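Local coordinates for protein TrwG component of type IV secretion system (Bartonella birtlesii, PDB 4JF8) that is a VirB8-family component of a type IV secretion system, here its periplasmic NTF2-like domain, and probably acts as an assembly factor of the secretion channel, at residues 47-52 with 141-146; 72-77 with 158-163; 51-56 with 105-110; 123-126 with 132-135; 56-61 with 65-70. All blocks are in the same frame, centred on the assembly; numbering follows the deposited sequence. Where two conformers were deposited one is given.

Contact 1: 47-52 with 141-146; sequences YWLNQY and ATIGYT. With EDO (1,2-ethanediol), chain D.
Leu49 of helix 42-57 sets its CG over one face of the Tyr145 ring, with both methyls offset past the CD2-CE2 side. Its CD2 lies 3.8 Å from Tyr145 CD2, and CD1 comes to 4.0 Å from Tyr145 CE2, the two side chains crossing at about a right angle. The same CD2 also meets Ile143 CG2 at 3.9 Å, where leucine and isoleucine run past each other in opposite directions. Tyr145 CG stands between its backbone N and carbonyl carbon (chi1 68°), which brings the ring out over the sheet to receive the leucine. No hydrogen bond joins the segments; the ring is instead held at its far end, where Tyr145 OH bonds to Asp45, one turn before Leu49 on the same helix. Ala118 of strand 117-128 touches both Leu49 and Tyr145. On another side of the helix, Trp48 NE1 donates to O2 of an ethanediol at 2.9 Å, and this molecule also bonds to Trp48 of the second subunit. Tyr47 OH is hydrogen-bonded to Tyr47 OH of that subunit. Helix 42-57 thus packs one side on the sheet and turns another to the dimer interface, the helix-on-curved-sheet arrangement of the NTF2-like VirB8 fold.

Contact 2: 72-77 with 158-163; sequences ALLSTA and LLNPLG
Leu73, Asn160 and Leu74 carry most of this contact, in which the end of helix 64-73 meets the end of helix 154-159 and the turn after it in the NTF2-like VirB8 domain. Leu73 CG lies opposite its own backbone N (chi1 -177°), sending CD2 into the corner between two residues of the other segment. That methyl sits 3.6 Å from Leu159 CB, with the two leucines crossing at about a right angle, and 4.0 Å from Asn160 CB. Leu74, the first residue to leave helical geometry, reaches the same asparagine with its tip: its CD2 comes 3.6 Å from Asn160 CG, with OD1 and ND2 of that amide only slightly farther off. The methyl therefore stands squarely over one face of the amide. Leu74 also rests on Trp48, Gln51 and Tyr52 of helix 42-57, tying the corner to the buried side of the domain. Asn160 opens a type I turn that ends at Gly163, whose N bonds back to Asn160 O. The asparagine amide is fixed by a bond from ND2 to Phe164 O, at the start of strand 164-173. A water completes the link between the segments: it donates to Leu73 O at 2.9 Å and accepts from Asn160 ND2 at 2.9 Å.

Contact 3: 51-56 with 105-110; sequences QYVLNR and VKVRSI. With EDO (1,2-ethanediol), chain C.
Leu54 reaches from helix 42-57 to strand 101-112 with a single methyl. Its CB leaves the helix pointing neither toward the strand nor away from it; CG, placed opposite the carbonyl carbon (chi1 -72°), turns the chain so that the tip comes nearer. Of the two branches, CD2 does the touching, set between two valines that point to the same side of the strand: Val105 CG1 at 3.8 Å and Val107 CG2 at 4.0 Å. Val53, the preceding residue, adds a looser approach of its CG1 to Val107 CG2 at 4.2 Å. Helix and strand run nearly antiparallel, at 157°, with their axes 8.8 Å apart, so this is the long helix of the NTF2-like fold lying along an edge strand of its sheet. Val53 and Val107 both continue onto Val120 of the neighbouring strand 117-128. On another side of the helix, Gln51 O takes two donors from opposite faces of its carbonyl plane, Asn55 N and Asn55 ND2, the latter at 2.8 Å and nearly straight (166°). Arg56 NH1 donates to Tyr52 OH at 2.9 Å, the oxygen lying in the guanidinium plane. An ethanediol bridges the last turn, its O2 donating to Asn55 O and its O1 to Arg56 O.

Contact 4: 123-126 with 132-135; sequences TTQQ and AVGV
Gly134 N donates to Gln126 O at 2.8 Å, an almost straight backbone bond (178°) lying in the carbonyl plane. It joins strand 117-128 to the returning chain just before strand 137-147, near the tip of the antiparallel hairpin those two strands form in the VirB8 sheet. The same Gln126 O receives a CA-H contact from Val133 CA at 3.5 Å, so one carbonyl faces both the amide of Gly134 and the alpha carbon before it. Gln125 supplies the side-chain half of the contact. Its chain is extended, with CG opposite the backbone N (chi1 -171°), and it runs out to the next peptide, that of Gly134 and Val135. There NE2 donates to Gly134 O at 2.9 Å; the oxygen lies close to the glutamine amide plane, and the donor sits almost in line with the C=O bond. Gly134 is thus held at N by a backbone carbonyl and at O by a side-chain amide. Along the way the amide brushes Val133, whose CG1 is 3.5 Å from Gln125 NE2, the two side chains crossing at a slant. Gln126 sends its own amide away from this segment, to Asp128, while Thr124 OG1 bonds to Gln139 on strand 137-147. Beyond Gly134 the backbones are joined through a water, which accepts from Gln126 N at 2.9 Å and donates to Val135 O at 2.7 Å.

Contact 5: 56-61 with 65-70; sequences RETYDY and QLNYDT. With EDO (1,2-ethanediol), chain C; EDO (1,2-ethanediol), chain B.
The connection between helices 42-57 and 64-73 is a short helix-to-helix corner, with Thr58 and Asn67 meeting across it. Thr58 CG2 lies 3.9 Å from Asn67 OD1, a methyl beside an amide oxygen, and the two side chains cross at a slant. Thr58 places that methyl opposite its own backbone N, while its OG1 turns back to Leu54 O in the preceding helical turn. Direct packing is slight and no hydrogen bond passes straight between the segments; water does more of the joining. One water accepts from Asp60 N at 2.9 Å and lies 2.8 Å from Asn67 OD1, which also receives a bond from Thr63 OG1. Thr58 O is a further neighbour of this water, at 3.1 Å. Another water accepts from Gln65 N at 3.0 Å and donates to Tyr61 O at 3.2 Å. Asn67 ND2 reaches in two directions, to Asn55 OD1 on helix 42-57 and to an ethanediol O1 at 2.9 Å with an angle of 159°. Asp60 OD1 takes a bond from Asp62 N and forms a salt bridge with Arg102 NE on strand 101-112. The whole is a water-bridged connection between two successive helices on the helical side of the NTF2-like domain.

In the fold
Contacts 1 and 3 share helix 42-57, which both set against the same four-stranded sheet; their centres are 8 Å apart, and Ile143 CD1 touches Val53 CG2 at 3.8 Å between them. Contact 2 joins this core through Tyr52 OH and Ser75 OG, 2.7 Å apart and probably hydrogen-bonded, its centre 12 Å from that of contact 1. Contact 5 packs on contact 3, with Val105 CG2 3.5 Å from Thr58 N, and one ethanediol touches both. Contact 4 lies at the sheet's far end, about 29 Å from contact 2 between centres, but meets contact 3 where Lys106 pairs with Thr123. Contacts 1, 2, 3 and, through Leu66, 5 also reach the second subunit.

Contact 1: 47-52 with 141-146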
# COMPACT_ATOMS: atom_id res chain seq x y z
N TYR A 47 3.45 2.82 11.19
CA TYR A 47 2.78 2.46 9.93
C TYR A 47 3.38 3.25 8.77
O TYR A 47 3.77 2.66 7.74
CB TYR A 47 1.28 2.72 10.03
CG TYR A 47 0.56 2.52 8.72
CD1 TYR A 47 0.20 1.26 8.30
CD2 TYR A 47 0.28 3.60 7.87
CE1 TYR A 47 -0.45 1.06 7.09
CE2 TYR A 47 -0.36 3.41 6.65
CZ TYR A 47 -0.71 2.13 6.27
OH TYR A 47 -1.34 1.92 5.06
N TRP A 48 3.47 4.57 8.91
CA TRP A 48 3.98 5.41 7.83
C TRP A 48 5.47 5.22 7.56
O TRP A 48 5.90 5.16 6.41
CB TRP A 48 3.62 6.89 8.04
CG TRP A 48 2.15 7.08 7.85
CD1 TRP A 48 1.22 7.32 8.82
CD2 TRP A 48 1.43 6.98 6.62
NE1 TRP A 48 -0.03 7.36 8.27
CE2 TRP A 48 0.07 7.15 6.92
CE3 TRP A 48 1.81 6.73 5.29
CZ2 TRP A 48 -0.92 7.08 5.92
CZ3 TRP A 48 0.83 6.68 4.33
CH2 TRP A 48 -0.51 6.86 4.64
N LEU A 49 6.25 5.09 8.63
CA LEU A 49 7.68 4.85 8.48
C LEU A 49 7.96 3.52 7.79
O LEU A 49 8.85 3.43 6.96
CB LEU A 49 8.36 4.88 9.85
CG LEU A 49 8.39 6.29 10.49
CD1 LEU A 49 8.62 6.19 12.00
CD2 LEU A 49 9.40 7.22 9.83
N ASN A 50 7.21 2.50 8.18
CA ASN A 50 7.33 1.20 7.54
C ASN A 50 6.98 1.28 6.05
O ASN A 50 7.70 0.76 5.19
CB ASN A 50 6.42 0.20 8.27
CG ASN A 50 6.55 -1.20 7.76
OD1 ASN A 50 7.64 -1.79 7.84
ND2 ASN A 50 5.45 -1.79 7.29
N GLN A 51 5.85 1.92 5.75
CA GLN A 51 5.45 2.06 4.36
C GLN A 51 6.55 2.78 3.59
O GLN A 51 6.88 2.41 2.45
CB GLN A 51 4.16 2.87 4.27
CG GLN A 51 3.66 3.00 2.84
CD GLN A 51 2.30 3.67 2.71
OE1 GLN A 51 2.15 4.69 2.04
NE2 GLN A 51 1.31 3.10 3.36
N TYR A 52 7.14 3.82 4.18
CA TYR A 52 8.17 4.57 3.50
C TYR A 52 9.40 3.73 3.18
O TYR A 52 9.86 3.70 2.04
CB TYR A 52 8.57 5.81 4.31
CG TYR A 52 9.41 6.78 3.50
CD1 TYR A 52 8.78 7.64 2.59
CD2 TYR A 52 10.80 6.79 3.56
CE1 TYR A 52 9.51 8.51 1.80
CE2 TYR A 52 11.54 7.65 2.77
CZ TYR A 52 10.89 8.49 1.88
OH TYR A 52 11.65 9.38 1.12
N ALA A 141 18.08 3.10 8.56
CA ALA A 141 17.61 4.38 8.04
C ALA A 141 17.42 5.34 9.19
O ALA A 141 16.83 4.97 10.21
CB ALA A 141 16.30 4.25 7.29
N THR A 142 17.92 6.56 9.03
CA THR A 142 17.71 7.63 10.00
C THR A 142 16.79 8.61 9.31
O THR A 142 17.12 9.12 8.23
CB THR A 142 19.04 8.29 10.42
OG1 THR A 142 19.90 7.30 10.99
CG2 THR A 142 18.80 9.40 11.41
N ILE A 143 15.62 8.82 9.89
CA ILE A 143 14.51 9.47 9.19
C ILE A 143 13.97 10.64 10.00
O ILE A 143 13.66 10.50 11.18
CB ILE A 143 13.36 8.48 8.95
CG1 ILE A 143 13.91 7.19 8.33
CG2 ILE A 143 12.31 9.10 8.04
CD1 ILE A 143 12.86 6.16 7.98
N GLY A 144 13.87 11.80 9.36
CA GLY A 144 13.13 12.91 9.93
C GLY A 144 11.79 12.97 9.23
O GLY A 144 11.70 12.74 8.01
N TYR A 145 10.74 13.25 9.98
CA TYR A 145 9.38 13.24 9.43
C TYR A 145 8.49 14.21 10.16
O TYR A 145 8.80 14.64 11.28
CB TYR A 145 8.79 11.83 9.41
CG TYR A 145 8.51 11.25 10.78
CD1 TYR A 145 7.26 11.34 11.36
CD2 TYR A 145 9.51 10.60 11.49
CE1 TYR A 145 7.00 10.79 12.61
CE2 TYR A 145 9.27 10.06 12.74
CZ TYR A 145 8.00 10.14 13.29
OH TYR A 145 7.75 9.58 14.53
N THR A 146 7.37 14.54 9.54
CA THR A 146 6.38 15.45 10.09
C THR A 146 5.06 15.12 9.42
O THR A 146 5.00 14.34 8.46
CB THR A 146 6.77 16.92 9.84
OG1 THR A 146 5.95 17.77 10.65
CG2 THR A 146 6.65 17.29 8.37
C1 EDO D . -4.02 5.91 8.03
O1 EDO D . -5.18 6.13 8.85
C2 EDO D . -2.87 5.55 8.95
O2 EDO D . -2.51 6.75 9.65

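Contact 2: 72-77 with 158-163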
# COMPACT_ATOMS: atom_id res chain seq x y z
N ALA A 72 7.64 9.06 -3.60
CA ALA A 72 7.58 10.47 -3.98
C ALA A 72 6.49 11.22 -3.22
O ALA A 72 6.71 12.33 -2.73
CB ALA A 72 7.38 10.62 -5.48
N LEU A 73 5.32 10.59 -3.11
CA LEU A 73 4.20 11.24 -2.43
C LEU A 73 4.52 11.56 -0.98
O LEU A 73 4.12 12.60 -0.45
CB LEU A 73 2.98 10.32 -2.51
CG LEU A 73 1.69 10.86 -1.91
CD1 LEU A 73 1.14 12.04 -2.70
CD2 LEU A 73 0.69 9.72 -1.78
N LEU A 74 5.25 10.67 -0.33
CA LEU A 74 5.52 10.77 1.10
C LEU A 74 6.78 11.53 1.43
O LEU A 74 7.15 11.57 2.61
CB LEU A 74 5.56 9.36 1.71
CG LEU A 74 4.30 8.49 1.58
CD1 LEU A 74 4.54 7.20 2.34
CD2 LEU A 74 3.07 9.22 2.09
N SER A 75 7.40 12.16 0.44
CA SER A 75 8.65 12.90 0.61
C SER A 75 8.44 14.38 0.37
O SER A 75 7.73 14.76 -0.56
CB SER A 75 9.68 12.42 -0.40
OG SER A 75 9.98 11.02 -0.26
N THR A 76 9.09 15.23 1.16
CA THR A 76 9.13 16.65 0.82
C THR A 76 9.81 16.84 -0.51
O THR A 76 10.51 15.94 -1.01
CB THR A 76 9.93 17.47 1.84
OG1 THR A 76 11.29 16.99 1.82
CG2 THR A 76 9.31 17.42 3.26
N ALA A 77 9.65 18.01 -1.10
CA ALA A 77 10.29 18.31 -2.38
C ALA A 77 11.80 18.05 -2.36
O ALA A 77 12.34 17.46 -3.29
CB ALA A 77 9.99 19.76 -2.76
N LEU A 158 -6.24 10.97 -0.77
CA LEU A 158 -6.70 9.59 -0.66
C LEU A 158 -5.57 8.63 -0.33
O LEU A 158 -5.84 7.54 0.19
CB LEU A 158 -7.36 9.13 -1.95
CG LEU A 158 -8.82 9.46 -2.17
CD1 LEU A 158 -9.24 8.96 -3.54
CD2 LEU A 158 -9.67 8.81 -1.07
N LEU A 159 -4.33 8.98 -0.64
CA LEU A 159 -3.19 8.12 -0.38
C LEU A 159 -2.28 8.63 0.73
O LEU A 159 -1.38 7.93 1.17
CB LEU A 159 -2.37 7.90 -1.67
CG LEU A 159 -3.10 7.14 -2.77
CD1 LEU A 159 -2.32 7.18 -4.08
CD2 LEU A 159 -3.35 5.72 -2.31
N ASN A 160 -2.51 9.87 1.18
CA ASN A 160 -1.69 10.43 2.26
C ASN A 160 -2.55 11.33 3.14
O ASN A 160 -2.38 12.54 3.17
CB ASN A 160 -0.50 11.19 1.69
CG ASN A 160 0.47 11.64 2.77
OD1 ASN A 160 0.43 11.18 3.90
ND2 ASN A 160 1.36 12.53 2.41
N PRO A 161 -3.50 10.73 3.87
CA PRO A 161 -4.59 11.49 4.52
C PRO A 161 -4.11 12.52 5.54
O PRO A 161 -4.77 13.54 5.69
CB PRO A 161 -5.43 10.39 5.19
CG PRO A 161 -4.50 9.21 5.30
CD PRO A 161 -3.68 9.29 4.05
N LEU A 162 -3.01 12.24 6.24
CA LEU A 162 -2.50 13.09 7.30
C LEU A 162 -1.40 14.01 6.84
O LEU A 162 -0.89 14.81 7.64
CB LEU A 162 -2.00 12.22 8.45
CG LEU A 162 -2.96 11.17 9.00
CD1 LEU A 162 -2.28 10.40 10.11
CD2 LEU A 162 -4.24 11.81 9.48
N GLY A 163 -0.99 13.90 5.59
CA GLY A 163 0.14 14.68 5.11
C GLY A 163 1.45 14.25 5.73
O GLY A 163 2.30 15.09 6.03
O HOH W 1 1.72 14.10 -0.02

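Contact 3: 51-56 with 105-110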
# COMPACT_ATOMS: atom_id res chain seq x y z
N GLN A 51 5.85 1.92 5.75
CA GLN A 51 5.45 2.06 4.36
C GLN A 51 6.55 2.78 3.59
O GLN A 51 6.88 2.41 2.45
CB GLN A 51 4.16 2.87 4.27
CG GLN A 51 3.66 3.00 2.84
CD GLN A 51 2.30 3.67 2.71
OE1 GLN A 51 2.15 4.69 2.04
NE2 GLN A 51 1.31 3.10 3.36
N TYR A 52 7.14 3.82 4.18
CA TYR A 52 8.17 4.57 3.50
C TYR A 52 9.40 3.73 3.18
O TYR A 52 9.86 3.70 2.04
CB TYR A 52 8.57 5.81 4.31
CG TYR A 52 9.41 6.78 3.50
CD1 TYR A 52 8.78 7.64 2.59
CD2 TYR A 52 10.80 6.79 3.56
CE1 TYR A 52 9.51 8.51 1.80
CE2 TYR A 52 11.54 7.65 2.77
CZ TYR A 52 10.89 8.49 1.88
OH TYR A 52 11.65 9.38 1.12
N VAL A 53 9.94 3.05 4.18
CA VAL A 53 11.14 2.27 3.98
C VAL A 53 10.89 1.14 2.99
O VAL A 53 11.71 0.89 2.10
CB VAL A 53 11.74 1.77 5.31
CG1 VAL A 53 12.88 0.80 5.05
CG2 VAL A 53 12.25 2.95 6.14
N LEU A 54 9.77 0.45 3.12
CA LEU A 54 9.49 -0.65 2.21
C LEU A 54 9.36 -0.13 0.78
O LEU A 54 9.86 -0.75 -0.16
CB LEU A 54 8.21 -1.40 2.60
CG LEU A 54 8.32 -2.27 3.86
CD1 LEU A 54 6.98 -2.89 4.18
CD2 LEU A 54 9.38 -3.35 3.67
N ASN A 55 8.67 0.98 0.58
CA ASN A 55 8.45 1.46 -0.78
C ASN A 55 9.70 2.08 -1.39
O ASN A 55 9.89 1.99 -2.60
CB ASN A 55 7.25 2.39 -0.86
CG ASN A 55 5.95 1.64 -0.89
OD1 ASN A 55 5.50 1.22 -1.96
ND2 ASN A 55 5.34 1.46 0.26
N ARG A 56 10.55 2.67 -0.57
CA ARG A 56 11.73 3.36 -1.08
C ARG A 56 12.88 2.39 -1.36
O ARG A 56 13.59 2.54 -2.36
CB ARG A 56 12.19 4.45 -0.11
CG ARG A 56 13.43 5.17 -0.61
CD ARG A 56 13.69 6.48 0.05
NE ARG A 56 14.98 7.05 -0.33
CZ ARG A 56 15.32 8.32 -0.19
NH1 ARG A 56 14.46 9.24 0.24
NH2 ARG A 56 16.55 8.71 -0.53
N VAL A 105 13.37 -6.37 0.90
CA VAL A 105 13.58 -5.61 2.13
C VAL A 105 12.83 -6.29 3.26
O VAL A 105 11.64 -6.61 3.11
CB VAL A 105 13.05 -4.18 1.97
CG1 VAL A 105 13.17 -3.40 3.28
CG2 VAL A 105 13.78 -3.47 0.84
N LYS A 106 13.49 -6.44 4.40
CA LYS A 106 12.86 -6.92 5.65
C LYS A 106 13.13 -5.90 6.75
O LYS A 106 14.28 -5.67 7.13
CB LYS A 106 13.45 -8.26 6.09
N VAL A 107 12.07 -5.26 7.22
CA VAL A 107 12.17 -4.32 8.34
C VAL A 107 12.20 -5.12 9.64
O VAL A 107 11.32 -5.94 9.88
CB VAL A 107 11.02 -3.30 8.33
CG1 VAL A 107 11.05 -2.46 9.60
CG2 VAL A 107 11.09 -2.40 7.11
N ARG A 108 13.21 -4.86 10.47
CA ARG A 108 13.38 -5.59 11.74
C ARG A 108 12.87 -4.81 12.93
O ARG A 108 12.37 -5.40 13.87
CB ARG A 108 14.84 -5.98 11.95
CG ARG A 108 15.47 -6.81 10.83
CD ARG A 108 16.99 -6.92 10.99
NE ARG A 108 17.71 -5.80 10.37
CZ ARG A 108 18.96 -5.40 10.67
NH1 ARG A 108 19.64 -6.02 11.63
NH2 ARG A 108 19.52 -4.35 10.04
N SER A 109 13.03 -3.49 12.93
CA SER A 109 12.54 -2.65 14.04
C SER A 109 12.43 -1.22 13.58
O SER A 109 13.14 -0.79 12.66
CB SER A 109 13.45 -2.77 15.27
OG SER A 109 14.74 -2.30 15.00
N ILE A 110 11.55 -0.48 14.24
CA ILE A 110 11.31 0.94 13.97
C ILE A 110 11.22 1.64 15.30
O ILE A 110 10.37 1.28 16.14
CB ILE A 110 9.96 1.15 13.21
CG1 ILE A 110 9.97 0.39 11.89
CG2 ILE A 110 9.73 2.64 12.99
CD1 ILE A 110 8.65 0.42 11.15
C1 EDO C . 11.95 1.58 -5.41
O1 EDO C . 13.25 2.05 -5.01
C2 EDO C . 11.10 2.72 -5.89
O2 EDO C . 10.77 3.47 -4.76

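Contact 4: 123-126 with 132-135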
# COMPACT_ATOMS: atom_id res chain seq x y z
N THR A 123 17.01 -5.08 6.55
CA THR A 123 17.96 -5.79 5.70
C THR A 123 17.54 -5.69 4.25
O THR A 123 16.34 -5.55 3.92
CB THR A 123 18.06 -7.27 6.08
OG1 THR A 123 16.81 -7.93 5.85
CG2 THR A 123 18.54 -7.43 7.53
N THR A 124 18.51 -5.67 3.36
CA THR A 124 18.21 -5.80 1.94
C THR A 124 19.00 -6.98 1.41
O THR A 124 20.05 -7.34 1.90
CB THR A 124 18.58 -4.55 1.15
OG1 THR A 124 20.00 -4.33 1.17
CG2 THR A 124 17.88 -3.35 1.72
N GLN A 125 18.46 -7.60 0.38
CA GLN A 125 19.16 -8.70 -0.28
C GLN A 125 18.74 -8.73 -1.74
O GLN A 125 17.54 -8.74 -2.07
CB GLN A 125 18.88 -10.02 0.41
CG GLN A 125 19.76 -11.14 -0.12
CD GLN A 125 19.72 -12.37 0.76
OE1 GLN A 125 18.67 -12.70 1.33
NE2 GLN A 125 20.85 -13.04 0.89
N GLN A 126 19.72 -8.76 -2.61
CA GLN A 126 19.45 -8.76 -4.05
C GLN A 126 19.35 -10.19 -4.56
O GLN A 126 20.20 -11.04 -4.26
CB GLN A 126 20.54 -8.01 -4.79
CG GLN A 126 20.29 -7.90 -6.30
CD GLN A 126 21.21 -6.93 -6.97
OE1 GLN A 126 21.47 -5.85 -6.45
NE2 GLN A 126 21.67 -7.28 -8.16
N ALA A 132 21.30 -16.01 -8.93
CA ALA A 132 22.39 -15.51 -8.07
C ALA A 132 21.79 -14.67 -6.94
O ALA A 132 20.85 -13.89 -7.16
CB ALA A 132 23.36 -14.68 -8.87
N VAL A 133 22.32 -14.85 -5.74
CA VAL A 133 21.83 -14.13 -4.56
C VAL A 133 22.97 -13.36 -3.94
O VAL A 133 24.06 -13.90 -3.74
CB VAL A 133 21.19 -15.08 -3.55
CG1 VAL A 133 20.64 -14.31 -2.36
CG2 VAL A 133 20.08 -15.87 -4.23
N GLY A 134 22.73 -12.09 -3.63
CA GLY A 134 23.75 -11.28 -3.00
C GLY A 134 23.80 -11.47 -1.51
O GLY A 134 22.97 -12.16 -0.89
N VAL A 135 24.80 -10.83 -0.90
CA VAL A 135 24.98 -10.89 0.54
C VAL A 135 23.92 -9.99 1.19
O VAL A 135 23.64 -8.91 0.70
CB VAL A 135 26.39 -10.38 0.91
CG1 VAL A 135 26.56 -10.25 2.41
CG2 VAL A 135 27.45 -11.33 0.36
O HOH W 2 22.38 -8.14 -1.58

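Contact 5: 56-61 with 65-70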
# COMPACT_ATOMS: atom_id res chain seq x y z
N ARG A 56 10.55 2.67 -0.57
CA ARG A 56 11.73 3.36 -1.08
C ARG A 56 12.88 2.39 -1.36
O ARG A 56 13.59 2.54 -2.36
CB ARG A 56 12.19 4.45 -0.11
CG ARG A 56 13.43 5.17 -0.61
CD ARG A 56 13.69 6.48 0.05
NE ARG A 56 14.98 7.05 -0.33
CZ ARG A 56 15.32 8.32 -0.19
NH1 ARG A 56 14.46 9.24 0.24
NH2 ARG A 56 16.55 8.71 -0.53
N GLU A 57 13.05 1.42 -0.48
CA GLU A 57 14.22 0.54 -0.56
C GLU A 57 13.97 -0.72 -1.40
O GLU A 57 14.91 -1.32 -1.90
CB GLU A 57 14.70 0.14 0.85
CG GLU A 57 15.16 1.31 1.72
CD GLU A 57 16.36 2.05 1.16
OE1 GLU A 57 17.18 1.45 0.43
OE2 GLU A 57 16.47 3.26 1.45
N THR A 58 12.73 -1.13 -1.54
CA THR A 58 12.41 -2.29 -2.39
C THR A 58 12.69 -1.99 -3.83
O THR A 58 12.35 -0.89 -4.30
CB THR A 58 10.92 -2.67 -2.26
OG1 THR A 58 10.67 -3.15 -0.93
CG2 THR A 58 10.53 -3.74 -3.27
N TYR A 59 13.33 -2.92 -4.53
CA TYR A 59 13.39 -2.84 -5.99
C TYR A 59 12.71 -4.06 -6.54
O TYR A 59 13.18 -5.18 -6.35
CB TYR A 59 14.83 -2.73 -6.56
CG TYR A 59 14.75 -2.56 -8.04
CD1 TYR A 59 14.56 -1.32 -8.61
CD2 TYR A 59 14.79 -3.67 -8.89
CE1 TYR A 59 14.43 -1.16 -9.96
CE2 TYR A 59 14.64 -3.52 -10.26
CZ TYR A 59 14.47 -2.26 -10.79
OH TYR A 59 14.30 -2.08 -12.15
N ASP A 60 11.61 -3.86 -7.25
CA ASP A 60 10.87 -4.98 -7.83
C ASP A 60 10.15 -4.42 -9.03
O ASP A 60 9.23 -3.62 -8.87
CB ASP A 60 9.92 -5.58 -6.79
CG ASP A 60 9.19 -6.81 -7.28
OD1 ASP A 60 9.16 -7.08 -8.49
OD2 ASP A 60 8.62 -7.49 -6.38
N TYR A 61 10.51 -4.85 -10.22
CA TYR A 61 9.91 -4.38 -11.46
C TYR A 61 8.39 -4.53 -11.44
O TYR A 61 7.67 -3.72 -12.02
CB TYR A 61 10.51 -5.22 -12.59
CG TYR A 61 10.24 -4.76 -13.99
CD1 TYR A 61 10.96 -3.71 -14.54
CD2 TYR A 61 9.31 -5.41 -14.80
CE1 TYR A 61 10.75 -3.30 -15.84
CE2 TYR A 61 9.08 -5.01 -16.10
CZ TYR A 61 9.81 -3.95 -16.61
OH TYR A 61 9.59 -3.53 -17.91
N GLN A 65 6.27 0.95 -10.17
CA GLN A 65 5.45 2.14 -10.35
C GLN A 65 4.82 2.62 -9.02
O GLN A 65 4.90 3.78 -8.63
CB GLN A 65 4.36 1.89 -11.40
CG GLN A 65 3.56 3.13 -11.73
CD GLN A 65 4.36 4.12 -12.53
OE1 GLN A 65 4.82 5.17 -12.05
NE2 GLN A 65 4.58 3.75 -13.77
N LEU A 66 4.23 1.66 -8.31
CA LEU A 66 3.63 1.94 -7.01
C LEU A 66 4.65 2.33 -5.97
O LEU A 66 4.43 3.27 -5.20
CB LEU A 66 2.87 0.72 -6.52
CG LEU A 66 1.61 0.41 -7.32
CD1 LEU A 66 1.18 -1.00 -6.99
CD2 LEU A 66 0.50 1.40 -7.01
N ASN A 67 5.76 1.59 -5.90
CA ASN A 67 6.80 1.88 -4.91
C ASN A 67 7.37 3.29 -5.11
O ASN A 67 7.52 4.05 -4.14
CB ASN A 67 7.95 0.86 -5.02
CG ASN A 67 7.55 -0.58 -4.69
OD1 ASN A 67 8.11 -1.50 -5.28
ND2 ASN A 67 6.62 -0.77 -3.78
N TYR A 68 7.71 3.63 -6.35
CA TYR A 68 8.29 4.92 -6.71
C TYR A 68 7.30 6.05 -6.41
O TYR A 68 7.63 7.06 -5.79
CB TYR A 68 8.70 4.90 -8.17
CG TYR A 68 9.33 6.16 -8.69
CD1 TYR A 68 10.71 6.29 -8.78
CD2 TYR A 68 8.54 7.21 -9.15
CE1 TYR A 68 11.28 7.44 -9.29
CE2 TYR A 68 9.12 8.36 -9.67
CZ TYR A 68 10.48 8.46 -9.73
OH TYR A 68 11.06 9.59 -10.28
N ASP A 69 6.06 5.88 -6.86
CA ASP A 69 5.07 6.93 -6.65
C ASP A 69 4.76 7.14 -5.18
O ASP A 69 4.55 8.26 -4.74
CB ASP A 69 3.79 6.64 -7.44
CG ASP A 69 3.97 6.79 -8.94
OD1 ASP A 69 4.91 7.47 -9.39
OD2 ASP A 69 3.13 6.25 -9.69
N THR A 70 4.70 6.05 -4.41
CA THR A 70 4.44 6.17 -2.98
C THR A 70 5.58 6.92 -2.31
O THR A 70 5.37 7.83 -1.50
CB THR A 70 4.25 4.79 -2.34
OG1 THR A 70 3.11 4.13 -2.90
CG2 THR A 70 4.09 4.88 -0.86
C1 EDO C . 11.95 1.58 -5.41
O1 EDO C . 13.25 2.05 -5.01
C2 EDO C . 11.10 2.72 -5.89
O2 EDO C . 10.77 3.47 -4.76
C1 EDO B . 6.83 -3.22 -1.23
O1 EDO B . 6.16 -3.34 -2.49
C2 EDO B . 5.87 -2.57 -0.25
O2 EDO B . 4.87 -3.51 0.16
O HOH W 3 10.46 -1.27 -6.70
O HOH W 4 5.44 -1.41 -11.82